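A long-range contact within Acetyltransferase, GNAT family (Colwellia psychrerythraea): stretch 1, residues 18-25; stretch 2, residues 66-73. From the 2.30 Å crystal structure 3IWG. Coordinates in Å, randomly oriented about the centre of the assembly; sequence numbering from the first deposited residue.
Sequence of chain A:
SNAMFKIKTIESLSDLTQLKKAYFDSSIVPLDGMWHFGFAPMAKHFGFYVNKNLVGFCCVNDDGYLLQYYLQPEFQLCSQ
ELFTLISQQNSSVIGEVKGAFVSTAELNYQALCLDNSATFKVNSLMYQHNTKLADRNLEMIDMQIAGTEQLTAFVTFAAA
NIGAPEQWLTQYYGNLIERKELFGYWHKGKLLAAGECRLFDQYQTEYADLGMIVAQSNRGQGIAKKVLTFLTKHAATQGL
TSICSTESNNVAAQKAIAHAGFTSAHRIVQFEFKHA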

# COMPACT_ATOMS: atom_id res chain seq x y z
N GLN A 18 25.12 5.42 -3.82
CA GLN A 18 26.36 4.70 -4.05
C GLN A 18 26.75 3.88 -2.84
O GLN A 18 27.14 2.73 -2.98
CB GLN A 18 27.51 5.65 -4.36
CG GLN A 18 27.86 5.85 -5.85
CD GLN A 18 29.30 6.41 -6.00
OE1 GLN A 18 29.87 6.94 -5.02
NE2 GLN A 18 29.88 6.28 -7.21
N LEU A 19 26.68 4.46 -1.66
CA LEU A 19 27.06 3.72 -0.48
C LEU A 19 26.13 2.51 -0.27
O LEU A 19 26.61 1.41 0.07
CB LEU A 19 27.10 4.64 0.73
CG LEU A 19 28.26 5.64 0.76
CD1 LEU A 19 28.01 6.69 1.85
CD2 LEU A 19 29.61 4.91 1.02
N LYS A 20 24.83 2.70 -0.51
CA LYS A 20 23.90 1.59 -0.38
C LYS A 20 24.17 0.47 -1.37
O LYS A 20 24.14 -0.73 -1.02
CB LYS A 20 22.45 2.05 -0.52
CG LYS A 20 21.99 2.92 0.64
CD LYS A 20 20.78 2.32 1.33
CE LYS A 20 20.46 2.95 2.69
NZ LYS A 20 19.35 2.23 3.35
N LYS A 21 24.46 0.85 -2.61
CA LYS A 21 24.76 -0.15 -3.64
C LYS A 21 26.01 -0.97 -3.28
O LYS A 21 26.06 -2.20 -3.50
CB LYS A 21 24.86 0.49 -5.04
CG LYS A 21 25.13 -0.52 -6.18
CD LYS A 21 25.19 0.15 -7.59
CE LYS A 21 25.48 -0.89 -8.75
NZ LYS A 21 26.45 -2.03 -8.40
N ALA A 22 27.01 -0.32 -2.70
CA ALA A 22 28.19 -1.06 -2.29
C ALA A 22 27.86 -1.95 -1.11
O ALA A 22 28.31 -3.10 -1.04
CB ALA A 22 29.31 -0.13 -1.95
N TYR A 23 27.04 -1.44 -0.18
CA TYR A 23 26.59 -2.25 0.96
C TYR A 23 25.99 -3.57 0.48
O TYR A 23 26.47 -4.62 0.85
CB TYR A 23 25.59 -1.47 1.79
CG TYR A 23 25.04 -2.23 2.97
CD1 TYR A 23 25.85 -2.55 4.05
CD2 TYR A 23 23.73 -2.60 3.01
CE1 TYR A 23 25.35 -3.24 5.14
CE2 TYR A 23 23.21 -3.28 4.10
CZ TYR A 23 24.04 -3.62 5.15
OH TYR A 23 23.54 -4.28 6.22
N PHE A 24 25.07 -3.49 -0.46
CA PHE A 24 24.38 -4.66 -1.00
C PHE A 24 25.29 -5.57 -1.84
O PHE A 24 25.22 -6.80 -1.69
CB PHE A 24 23.14 -4.25 -1.78
CG PHE A 24 22.03 -3.69 -0.86
CD1 PHE A 24 21.44 -4.48 0.12
CD2 PHE A 24 21.59 -2.38 -0.97
CE1 PHE A 24 20.44 -3.98 0.96
CE2 PHE A 24 20.62 -1.87 -0.13
CZ PHE A 24 20.05 -2.68 0.85
N ASP A 25 26.13 -4.98 -2.68
CA ASP A 25 27.13 -5.75 -3.42
C ASP A 25 28.02 -6.61 -2.50
O ASP A 25 28.33 -7.75 -2.85
CB ASP A 25 28.03 -4.83 -4.26
CG ASP A 25 27.35 -4.34 -5.53
OD1 ASP A 25 26.24 -4.84 -5.80
OD2 ASP A 25 27.91 -3.45 -6.24
N LEU A 66 19.85 -0.79 15.20
CA LEU A 66 20.50 -0.70 13.92
C LEU A 66 19.95 -1.73 12.98
O LEU A 66 19.61 -2.84 13.36
CB LEU A 66 22.02 -0.88 14.05
CG LEU A 66 22.90 0.36 14.32
CD1 LEU A 66 22.36 1.17 15.47
CD2 LEU A 66 24.40 -0.04 14.62
N LEU A 67 19.87 -1.35 11.73
CA LEU A 67 19.43 -2.23 10.69
C LEU A 67 20.52 -2.37 9.64
O LEU A 67 20.60 -3.39 9.00
CB LEU A 67 18.11 -1.68 10.03
CG LEU A 67 16.79 -1.69 10.86
CD1 LEU A 67 15.50 -1.41 9.99
CD2 LEU A 67 16.54 -2.99 11.66
N GLN A 68 21.31 -1.31 9.43
CA GLN A 68 22.36 -1.29 8.39
C GLN A 68 23.54 -0.45 8.91
O GLN A 68 23.33 0.52 9.65
CB GLN A 68 21.82 -0.67 7.09
CG GLN A 68 20.69 -1.44 6.44
CD GLN A 68 20.21 -0.80 5.11
OE1 GLN A 68 20.32 0.40 4.90
NE2 GLN A 68 19.64 -1.63 4.22
N TYR A 69 24.74 -0.84 8.52
CA TYR A 69 25.97 -0.13 8.84
C TYR A 69 27.01 -0.40 7.75
O TYR A 69 27.17 -1.55 7.28
CB TYR A 69 26.52 -0.58 10.16
CG TYR A 69 27.87 0.03 10.54
CD1 TYR A 69 29.08 -0.48 10.05
CD2 TYR A 69 27.93 1.13 11.40
CE1 TYR A 69 30.31 0.11 10.42
CE2 TYR A 69 29.13 1.72 11.75
CZ TYR A 69 30.31 1.19 11.27
OH TYR A 69 31.46 1.79 11.68
N TYR A 70 27.69 0.64 7.32
CA TYR A 70 28.66 0.48 6.26
C TYR A 70 29.65 1.63 6.30
O TYR A 70 29.25 2.79 6.38
CB TYR A 70 27.98 0.43 4.89
CG TYR A 70 28.95 0.32 3.76
CD1 TYR A 70 29.40 -0.92 3.35
CD2 TYR A 70 29.46 1.45 3.14
CE1 TYR A 70 30.30 -1.05 2.34
CE2 TYR A 70 30.37 1.33 2.10
CZ TYR A 70 30.81 0.07 1.71
OH TYR A 70 31.73 -0.09 0.70
N LEU A 71 30.94 1.29 6.25
CA LEU A 71 32.04 2.25 6.02
C LEU A 71 32.87 1.84 4.83
O LEU A 71 33.14 0.66 4.64
CB LEU A 71 32.99 2.28 7.21
CG LEU A 71 32.96 3.58 7.99
CD1 LEU A 71 33.94 3.51 9.14
CD2 LEU A 71 33.27 4.78 7.10
N GLN A 72 33.28 2.79 4.02
CA GLN A 72 34.20 2.45 2.94
C GLN A 72 35.33 1.53 3.47
O GLN A 72 35.79 1.62 4.63
CB GLN A 72 34.72 3.68 2.23
CG GLN A 72 33.84 4.06 1.05
CD GLN A 72 33.97 5.50 0.69
OE1 GLN A 72 34.85 6.20 1.19
NE2 GLN A 72 33.07 5.99 -0.18
N PRO A 73 35.72 0.56 2.63
CA PRO A 73 36.42 -0.64 3.11
C PRO A 73 37.75 -0.36 3.77
O PRO A 73 38.19 -1.15 4.62
CB PRO A 73 36.61 -1.48 1.84
CG PRO A 73 36.41 -0.52 0.69
CD PRO A 73 35.45 0.52 1.18
O HOH W 1 17.90 -0.19 2.01

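What fills the apolar centre of this contact? Two tyrosines, Tyr-23 from the helix and Tyr-70 from the strand, meet where the backbones come nearest, their CA atoms 6.3 Å apart. The CB of Tyr-70 lies 3.8 Å from CD1 of Tyr-23, so the start of one side chain rests obliquely against the ring of the other. The Tyr-70 ring, with chi1 in the t well, extends across the helix. CD2 of Leu-19 packs 3.8 Å from Tyr-70 CE2, and CB of Ala-22 sits 4.0 Å from Tyr-70 CZ. The small Ala-22 side chain points toward the strand, and its CB is also 3.6 Å from the Tyr-70 OH.

How do the backbones allow this? The helix crosses the strand almost at right angles, at 101°, with the axes 9.0 Å apart at closest approach. The strand turns alternate side chains to the helix: Gln-68 and Tyr-70 point toward it, while Tyr-69 and Leu-71 point away. One face of the Tyr-70 ring lies over backbone atoms of the helix, Tyr-23 N and Leu-19 O. These two are already joined by a helical hydrogen bond of 2.9 Å from Tyr-23 N to Leu-19 O, so the ring covers a polar pair whose bonding is met within the helix.

Where does the Tyr-23 ring go beyond Tyr-70? It runs along the strand, back toward Gln-68. Tyr-23 CE1 comes within 3.3 Å of Tyr-69 O, and Tyr-23 CE2 lies 3.9 Å from Gln-68 CG. Although the side chain of Tyr-69 turns away, its backbone thus still takes part in the contact. The aliphatic part of Gln-68 offers the ring a nonpolar surface before the chain ends in its amide.

What holds the polar edge together? Lys-20 starts with its CA-to-CB bond directed away from the strand, but its long chain brings the ammonium group back to Gln-68. Lys-20 NZ donates a short hydrogen bond of 2.6 Å to Gln-68 OE1, pairing a positive charge with a carbonyl oxygen. A water accepts from both residues, its O at 3.1 Å from Lys-20 NZ and 3.2 Å from Gln-68 NE2, and so gives the pair a second, indirect link. Phe-24 borders this polar cluster, its CZ 3.6 Å from Gln-68 NE2. At the other end of the contact, Gln-72 brings NE2 to 3.8 Å from Leu-19 CD2.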